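Saframycin Mx1 synthetase B (Legionella pneumophila subsp. pneumophila, PDB 3KXW) belongs to the AMP-binding enzyme family of the ANL clan and holds 5'-O-[(S)-(dodecanoyloxy)(hydroxy)phosphoryl]adenosine in a pocket. Local coordinates at residues L104-R109 / N532-V537; I210-L215 / L250-H255; F269-C274 / E307-A312. All blocks are in the same frame, centred on the assembly; numbering follows the deposited sequence.

Contact 1 (L104-R109 / N532-V537)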
# COMPACT_ATOMS: atom_id res chain seq x y z
N LEU A 104 -6.39 -8.98 -14.37
CA LEU A 104 -7.71 -9.47 -14.75
C LEU A 104 -8.05 -10.77 -14.04
O LEU A 104 -9.19 -10.99 -13.59
CB LEU A 104 -7.81 -9.64 -16.26
CG LEU A 104 -9.11 -10.29 -16.76
CD1 LEU A 104 -10.32 -9.45 -16.40
CD2 LEU A 104 -9.01 -10.48 -18.27
N ASP A 105 -7.05 -11.64 -13.93
CA ASP A 105 -7.17 -12.84 -13.12
C ASP A 105 -7.52 -12.48 -11.67
O ASP A 105 -8.39 -13.11 -11.06
CB ASP A 105 -5.84 -13.61 -13.17
CG ASP A 105 -5.81 -14.75 -12.20
OD1 ASP A 105 -6.46 -15.78 -12.50
OD2 ASP A 105 -5.15 -14.63 -11.15
N LYS A 106 -6.83 -11.49 -11.11
CA LYS A 106 -7.10 -11.07 -9.74
C LYS A 106 -8.54 -10.56 -9.61
O LYS A 106 -9.25 -10.91 -8.67
CB LYS A 106 -6.09 -10.00 -9.29
CG LYS A 106 -6.47 -9.29 -7.99
CD LYS A 106 -5.26 -8.87 -7.17
CE LYS A 106 -4.55 -7.67 -7.75
NZ LYS A 106 -3.62 -7.12 -6.72
N ALA A 107 -8.97 -9.75 -10.57
CA ALA A 107 -10.35 -9.25 -10.56
C ALA A 107 -11.35 -10.40 -10.60
O ALA A 107 -12.33 -10.40 -9.86
CB ALA A 107 -10.58 -8.27 -11.73
N GLN A 108 -11.13 -11.38 -11.47
CA GLN A 108 -12.06 -12.51 -11.53
C GLN A 108 -12.11 -13.29 -10.21
O GLN A 108 -13.17 -13.74 -9.79
CB GLN A 108 -11.67 -13.46 -12.67
CG GLN A 108 -12.45 -14.77 -12.64
CD GLN A 108 -13.92 -14.56 -12.99
OE1 GLN A 108 -14.81 -14.67 -12.13
NE2 GLN A 108 -14.18 -14.23 -14.24
N ARG A 109 -10.96 -13.47 -9.57
CA ARG A 109 -10.96 -14.19 -8.30
C ARG A 109 -11.68 -13.39 -7.22
O ARG A 109 -12.33 -13.96 -6.36
CB ARG A 109 -9.53 -14.54 -7.84
CG ARG A 109 -8.82 -15.55 -8.73
CD ARG A 109 -7.31 -15.60 -8.44
NE ARG A 109 -6.64 -16.31 -9.52
CZ ARG A 109 -6.62 -17.63 -9.63
NH1 ARG A 109 -7.19 -18.38 -8.69
NH2 ARG A 109 -6.01 -18.21 -10.66
N ASN A 532 1.68 -4.04 -12.96
CA ASN A 532 1.11 -5.36 -13.20
C ASN A 532 1.04 -6.26 -11.97
O ASN A 532 0.20 -7.15 -11.91
CB ASN A 532 1.88 -6.09 -14.31
CG ASN A 532 1.63 -5.50 -15.70
OD1 ASN A 532 1.10 -4.39 -15.84
ND2 ASN A 532 2.02 -6.24 -16.74
N HIS A 533 1.92 -6.03 -10.99
CA HIS A 533 2.06 -6.98 -9.88
C HIS A 533 2.08 -6.36 -8.48
O HIS A 533 2.13 -7.08 -7.47
CB HIS A 533 3.31 -7.84 -10.09
CG HIS A 533 3.29 -8.55 -11.40
ND1 HIS A 533 2.53 -9.68 -11.62
CD2 HIS A 533 3.87 -8.24 -12.59
CE1 HIS A 533 2.69 -10.07 -12.88
NE2 HIS A 533 3.49 -9.21 -13.49
N GLN A 534 2.04 -5.04 -8.43
CA GLN A 534 2.14 -4.34 -7.15
C GLN A 534 3.39 -4.78 -6.40
O GLN A 534 3.35 -4.97 -5.18
CB GLN A 534 0.88 -4.56 -6.30
CG GLN A 534 -0.38 -3.88 -6.85
CD GLN A 534 -0.85 -4.49 -8.15
OE1 GLN A 534 -1.18 -5.69 -8.21
NE2 GLN A 534 -0.90 -3.68 -9.20
N LEU A 535 4.50 -4.94 -7.13
CA LEU A 535 5.77 -5.28 -6.51
C LEU A 535 6.83 -4.28 -6.95
O LEU A 535 6.69 -3.66 -8.00
CB LEU A 535 6.22 -6.69 -6.91
CG LEU A 535 5.33 -7.86 -6.43
CD1 LEU A 535 5.68 -9.11 -7.19
CD2 LEU A 535 5.49 -8.07 -4.92
N GLU A 536 7.88 -4.12 -6.14
CA GLU A 536 8.98 -3.22 -6.48
C GLU A 536 10.27 -3.95 -6.81
O GLU A 536 10.84 -4.61 -5.94
CB GLU A 536 9.25 -2.25 -5.33
CG GLU A 536 8.04 -1.45 -4.88
CD GLU A 536 7.35 -2.11 -3.72
OE1 GLU A 536 7.22 -3.35 -3.74
OE2 GLU A 536 6.96 -1.41 -2.77
N VAL A 537 10.76 -3.80 -8.04
CA VAL A 537 12.07 -4.37 -8.42
C VAL A 537 13.23 -3.65 -7.74
O VAL A 537 13.33 -2.43 -7.80
CB VAL A 537 12.30 -4.32 -9.93
CG1 VAL A 537 13.67 -4.93 -10.27
CG2 VAL A 537 11.18 -5.06 -10.67
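Lys106 and Gln534 reach out from opposite directions and meet through a single polar bond: the ammonium nitrogen NZ of Lys106 donates to OE1 of Gln534 at 3.2 Å. This contact buries only 60 Å², shared equally between the two side chains, and the backbones stay well apart, the CA atoms of Lys106 and His533 being nearest at 10.0 Å. The bond is not ideally directed. NZ sits above the carbonyl plane of the amide, 45° out of it, and so misses the lone pairs, which suggests a moderate attraction rather than a tight grip. The lysine leaves the middle of helix 101-114 with CG anti to the backbone N (chi1 168°), and bends further along the chain bring its tip round to the amide. Gln534 is the first residue after its helix to leave helical geometry, with a positive phi of 54°. Its left-handed backbone turns the chain aside while its side chain heads for the lysine. Here the large AMP-binding part of the protein faces the C-terminal part across the cleft between them, an arrangement well known in the ANL family, whose smaller C-terminal domain can take different orientations. The bond lies near the pocket, with the side chain of Gln534 about 9 Å from the bound ligand. That side chain also touches Tyr96 and Leu103, which belong, like the lysine, to the AMP-binding part. One turn along the lysine's helix, Arg109 NE forms a salt bridge with Asp105 OD2 at 2.8 Å, and that same carboxylate oxygen pairs with Lys102. Behind Gln534, Ser476 OG is bonded to both Asn532 ND2 and His533 NE2, tying this part of the chain to helix 469-479.

Contact 2 (I210-L215 / L250-H255)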
# COMPACT_ATOMS: atom_id res chain seq x y z
N ILE A 210 -2.19 19.27 6.12
CA ILE A 210 -2.55 19.01 4.74
C ILE A 210 -1.89 17.70 4.31
O ILE A 210 -0.69 17.53 4.46
CB ILE A 210 -2.13 20.16 3.82
CG1 ILE A 210 -2.93 21.43 4.20
CG2 ILE A 210 -2.35 19.80 2.35
CD1 ILE A 210 -2.63 22.62 3.33
N ILE A 211 -2.67 16.77 3.80
CA ILE A 211 -2.06 15.51 3.40
C ILE A 211 -1.83 15.47 1.90
O ILE A 211 -2.72 15.83 1.13
CB ILE A 211 -2.93 14.32 3.85
CG1 ILE A 211 -3.06 14.31 5.38
CG2 ILE A 211 -2.38 13.01 3.29
CD1 ILE A 211 -4.00 13.21 5.92
N PHE A 212 -0.65 15.05 1.48
CA PHE A 212 -0.46 14.77 0.06
C PHE A 212 -0.28 13.26 -0.13
O PHE A 212 0.38 12.61 0.68
CB PHE A 212 0.72 15.53 -0.55
CG PHE A 212 0.82 15.32 -2.01
CD1 PHE A 212 0.12 16.15 -2.89
CD2 PHE A 212 1.48 14.20 -2.53
CE1 PHE A 212 0.15 15.91 -4.25
CE2 PHE A 212 1.50 13.97 -3.89
CZ PHE A 212 0.83 14.82 -4.76
N SER A 213 -0.86 12.70 -1.18
CA SER A 213 -0.64 11.29 -1.45
C SER A 213 -0.61 10.95 -2.92
O SER A 213 -1.46 11.41 -3.67
CB SER A 213 -1.72 10.47 -0.76
OG SER A 213 -1.49 9.08 -0.93
N TRP A 214 0.36 10.14 -3.33
CA TRP A 214 0.28 9.48 -4.64
C TRP A 214 -0.04 8.00 -4.49
O TRP A 214 -0.06 7.27 -5.49
CB TRP A 214 1.60 9.62 -5.44
CG TRP A 214 2.81 9.13 -4.66
CD1 TRP A 214 3.66 9.89 -3.93
CD2 TRP A 214 3.29 7.78 -4.55
NE1 TRP A 214 4.64 9.11 -3.35
CE2 TRP A 214 4.43 7.80 -3.72
CE3 TRP A 214 2.86 6.55 -5.07
CZ2 TRP A 214 5.14 6.66 -3.39
CZ3 TRP A 214 3.59 5.40 -4.75
CH2 TRP A 214 4.71 5.46 -3.91
N LEU A 215 -0.28 7.56 -3.26
CA LEU A 215 -0.38 6.11 -2.96
C LEU A 215 -1.59 5.43 -3.58
O LEU A 215 -2.64 6.03 -3.73
CB LEU A 215 -0.38 5.87 -1.45
CG LEU A 215 0.83 6.35 -0.64
CD1 LEU A 215 0.62 6.06 0.85
CD2 LEU A 215 2.16 5.75 -1.16
N LEU A 250 9.97 13.53 -8.91
CA LEU A 250 10.11 14.93 -8.51
C LEU A 250 8.76 15.58 -8.26
O LEU A 250 8.64 16.45 -7.40
CB LEU A 250 10.86 15.72 -9.58
CG LEU A 250 10.89 17.23 -9.34
CD1 LEU A 250 11.66 17.52 -8.08
CD2 LEU A 250 11.54 17.91 -10.54
N SER A 251 7.73 15.17 -9.01
CA SER A 251 6.43 15.82 -8.84
C SER A 251 5.86 15.64 -7.43
O SER A 251 5.16 16.50 -6.92
CB SER A 251 5.41 15.41 -9.92
OG SER A 251 5.02 14.07 -9.75
N TRP A 252 6.20 14.54 -6.77
CA TRP A 252 5.81 14.37 -5.36
C TRP A 252 6.31 15.54 -4.51
O TRP A 252 5.58 16.12 -3.71
CB TRP A 252 6.38 13.07 -4.81
CG TRP A 252 5.94 12.68 -3.40
CD1 TRP A 252 4.87 13.16 -2.70
CD2 TRP A 252 6.55 11.68 -2.58
NE1 TRP A 252 4.79 12.53 -1.48
CE2 TRP A 252 5.80 11.61 -1.38
CE3 TRP A 252 7.65 10.82 -2.75
CZ2 TRP A 252 6.12 10.72 -0.35
CZ3 TRP A 252 7.98 9.95 -1.70
CH2 TRP A 252 7.22 9.90 -0.51
N LEU A 253 7.58 15.87 -4.67
CA LEU A 253 8.22 16.89 -3.84
C LEU A 253 7.82 18.30 -4.29
O LEU A 253 7.67 19.20 -3.47
CB LEU A 253 9.74 16.69 -3.80
CG LEU A 253 10.20 15.25 -3.54
CD1 LEU A 253 11.73 15.22 -3.52
CD2 LEU A 253 9.64 14.68 -2.23
N LYS A 254 7.64 18.48 -5.60
CA LYS A 254 7.06 19.73 -6.12
C LYS A 254 5.67 20.01 -5.55
O LYS A 254 5.36 21.14 -5.13
CB LYS A 254 6.97 19.72 -7.64
CG LYS A 254 8.28 20.02 -8.33
CD LYS A 254 8.01 20.28 -9.83
CE LYS A 254 9.28 20.69 -10.58
NZ LYS A 254 9.01 20.89 -12.05
N HIS A 255 4.80 19.01 -5.54
CA HIS A 255 3.47 19.23 -4.98
C HIS A 255 3.49 19.46 -3.48
O HIS A 255 2.72 20.29 -2.98
CB HIS A 255 2.50 18.10 -5.34
CG HIS A 255 2.15 18.09 -6.79
ND1 HIS A 255 1.92 16.94 -7.51
CD2 HIS A 255 2.02 19.11 -7.66
CE1 HIS A 255 1.64 17.25 -8.76
NE2 HIS A 255 1.69 18.57 -8.88
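The indole of Trp214 drives its pyrrole edge into the face of Trp252, and this T-shaped pair is the tight heart of the contact. NE1 of Trp214 sits over the centre of the Trp252 ring, 3.3 Å from its CD2, with the two planes turned at 84°. To get there, Trp214 places CG between its backbone N and carbonyl carbon (chi1 54°), a cramped choice that swings the indole off the strand end and across to the helix. On the opposite face of Trp252 the CD2 methyl of Leu253 lies out toward the rim. Phe212 joins from the side: its CD2 meets CD1 of Trp252 at 3.6 Å, rim to rim, neither ring covering the other. Together with His255 these residues form an aromatic cluster between strand 210-213 and helix 250-259. The strand opens a beta-alpha-beta unit, running through helix 220-233 to the parallel strand 236-239, and the packing helix follows a little later in the chain. The other end is closer to solvent rather than wider. His255 sets its CB 3.4 Å from Phe212 CE1 and its ND1 near CZ of the same phenyl, but the two rings lie oblique with centroids 5.5 Å apart, and the histidine is partly exposed. The buried polar atom of Trp252 is accounted for: NE1 is bonded to Ser264 OG, which also bonds the carbonyl oxygen of Phe212 and so links both segments to strand 263-266. The chemistry is thus that of apolar ring packing, with the N-H edge of Trp214 aimed at a pi face, consistent with a modest electrostatic attraction added to dispersion.

Contact 3 (F269-C274 / E307-A312); sequences FAYDYC and EHFYQA
A water joins Asp272 to His308, donating one hydrogen bond to Asp272 OD1 at 2.6 Å and lying 2.7 Å from His308 ND1. It sits in the plane of the imidazole, at the ring edge, and spans a gap of 4.4 Å between OD1 and ND1. The other carboxylate oxygen of Asp272, OD2, bonds Thr305 OG1, so both ends of the aspartate are tied toward helix 303-313. The nearby carboxylate would be expected to ease protonation of the imidazole somewhat. Next to this polar link the contact turns aromatic. Tyr271 and Phe309, whose CA atoms are only 6.1 Å apart, form an edge-to-face pair: CD1 of Tyr271 stands over the centre of the Phe309 ring, the planes at 80°. Phe309 carries CG anti to its own N (chi1 -172°), which lays the ring across the tyrosine's helix. Its CD1 there touches the carbonyl oxygen of Tyr271 at 3.5 Å, and its CE1 meets CB of Cys274 at 3.7 Å, in the plane of the ring. The phenyl is thus met over one face by the tyrosine edge and at its rim by the cysteine. The far end of Tyr271 is also anchored, its OH bonding the carbonyl oxygen of Phe295. Phe318 and Phe323 extend the aromatic packing, the former against Phe309 and the latter against Tyr271. The axes of segments 269-274 and 307-312 approach to 9.0 Å and run at 39° to each other, in broadly the same direction. They belong to neighbouring connections of an alternating beta-alpha unit: helix 269-277 follows strand 263-266 and leads to strand 293-296, and helix 303-313 carries the chain from there to strand 323-328, all three strands lying parallel in one sheet.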
# COMPACT_ATOMS: atom_id res chain seq x y z
N PHE A 269 10.66 1.96 -0.22
CA PHE A 269 11.29 2.05 -1.55
C PHE A 269 11.18 3.44 -2.22
O PHE A 269 12.05 3.85 -3.00
CB PHE A 269 10.72 1.00 -2.51
CG PHE A 269 9.50 1.47 -3.24
CD1 PHE A 269 9.62 2.16 -4.43
CD2 PHE A 269 8.23 1.25 -2.71
CE1 PHE A 269 8.51 2.63 -5.10
CE2 PHE A 269 7.11 1.73 -3.38
CZ PHE A 269 7.25 2.41 -4.57
N ALA A 270 10.09 4.16 -1.94
CA ALA A 270 9.83 5.37 -2.72
C ALA A 270 10.82 6.50 -2.38
O ALA A 270 11.10 7.38 -3.22
CB ALA A 270 8.37 5.84 -2.53
N TYR A 271 11.37 6.47 -1.17
CA TYR A 271 12.39 7.43 -0.79
C TYR A 271 13.69 7.15 -1.60
O TYR A 271 14.33 8.08 -2.11
CB TYR A 271 12.59 7.47 0.74
CG TYR A 271 11.34 7.93 1.49
CD1 TYR A 271 10.96 9.26 1.49
CD2 TYR A 271 10.55 7.02 2.18
CE1 TYR A 271 9.81 9.69 2.15
CE2 TYR A 271 9.39 7.43 2.85
CZ TYR A 271 9.03 8.77 2.83
OH TYR A 271 7.90 9.18 3.47
N ASP A 272 14.04 5.88 -1.75
CA ASP A 272 15.18 5.51 -2.56
C ASP A 272 14.95 5.88 -4.00
O ASP A 272 15.87 6.28 -4.70
CB ASP A 272 15.43 4.01 -2.50
CG ASP A 272 16.07 3.58 -1.20
OD1 ASP A 272 17.06 4.21 -0.77
OD2 ASP A 272 15.57 2.62 -0.60
N TYR A 273 13.71 5.73 -4.45
CA TYR A 273 13.37 6.01 -5.83
C TYR A 273 13.56 7.49 -6.14
O TYR A 273 14.05 7.84 -7.22
CB TYR A 273 11.93 5.56 -6.09
CG TYR A 273 11.52 5.52 -7.54
CD1 TYR A 273 11.96 4.52 -8.41
CD2 TYR A 273 10.68 6.48 -8.04
CE1 TYR A 273 11.56 4.51 -9.76
CE2 TYR A 273 10.27 6.47 -9.34
CZ TYR A 273 10.71 5.50 -10.20
OH TYR A 273 10.23 5.59 -11.51
N CYS A 274 13.14 8.35 -5.21
CA CYS A 274 13.42 9.79 -5.32
C CYS A 274 14.90 10.12 -5.39
O CYS A 274 15.33 10.89 -6.25
CB CYS A 274 12.82 10.55 -4.14
SG CYS A 274 11.02 10.69 -4.18
N GLU A 307 18.58 7.93 5.44
CA GLU A 307 19.76 8.77 5.53
C GLU A 307 20.10 9.31 4.15
O GLU A 307 20.39 10.49 4.02
CB GLU A 307 20.93 8.03 6.18
CG GLU A 307 22.29 8.75 6.16
CD GLU A 307 22.35 10.05 6.95
OE1 GLU A 307 21.44 10.36 7.75
OE2 GLU A 307 23.34 10.79 6.78
N HIS A 308 20.02 8.45 3.12
CA HIS A 308 20.23 8.87 1.73
C HIS A 308 19.26 9.97 1.34
O HIS A 308 19.65 10.94 0.71
CB HIS A 308 20.02 7.73 0.74
CG HIS A 308 21.15 6.75 0.67
ND1 HIS A 308 21.16 5.71 -0.23
CD2 HIS A 308 22.30 6.66 1.38
CE1 HIS A 308 22.27 5.01 -0.07
NE2 HIS A 308 22.98 5.56 0.90
N PHE A 309 18.00 9.80 1.72
CA PHE A 309 16.98 10.78 1.36
C PHE A 309 17.22 12.10 2.09
O PHE A 309 17.08 13.18 1.52
CB PHE A 309 15.58 10.25 1.71
CG PHE A 309 14.48 11.12 1.19
CD1 PHE A 309 13.99 10.94 -0.09
CD2 PHE A 309 13.96 12.14 1.97
CE1 PHE A 309 12.97 11.75 -0.60
CE2 PHE A 309 12.95 12.96 1.48
CZ PHE A 309 12.44 12.75 0.19
N TYR A 310 17.61 11.99 3.35
CA TYR A 310 17.85 13.19 4.15
C TYR A 310 19.00 13.99 3.56
O TYR A 310 18.88 15.20 3.37
CB TYR A 310 18.15 12.83 5.60
CG TYR A 310 18.75 14.00 6.35
CD1 TYR A 310 18.00 15.16 6.57
CD2 TYR A 310 20.05 13.96 6.80
CE1 TYR A 310 18.55 16.25 7.25
CE2 TYR A 310 20.60 15.05 7.48
CZ TYR A 310 19.85 16.17 7.71
OH TYR A 310 20.43 17.23 8.37
N GLN A 311 20.10 13.31 3.23
CA GLN A 311 21.26 13.99 2.64
C GLN A 311 20.91 14.62 1.28
O GLN A 311 21.38 15.70 0.93
CB GLN A 311 22.46 13.04 2.51
CG GLN A 311 23.07 12.56 3.84
CD GLN A 311 23.59 13.72 4.67
OE1 GLN A 311 23.94 14.77 4.14
NE2 GLN A 311 23.62 13.54 5.98
N ALA A 312 20.08 13.93 0.50
CA ALA A 312 19.68 14.42 -0.82
C ALA A 312 18.76 15.65 -0.78
O ALA A 312 18.75 16.44 -1.74
CB ALA A 312 19.03 13.28 -1.64
O HOH W 1 18.93 5.77 -1.79

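Overall arrangement
From the N terminus, helix 101-114 opens contact 1, whose partner arrives only at residues 532-537, so this loop spans over 420 residues and encloses the other two. Within it, contact 2 closes a short loop between strand 210-213 and helix 250-259, and contact 3 then begins, joining helix 269-277 to helix 303-313; these two follow in series without crossing. They also touch, since Trp214 packs on Ala270 and Trp252 on Tyr271 and Cys274, making one continuous core in the AMP-binding part. Contact 1 stands at the cleft facing the C-terminal part, and Glu536 of segment 532-537 packs against Phe269 of contact 3, linking interface to core.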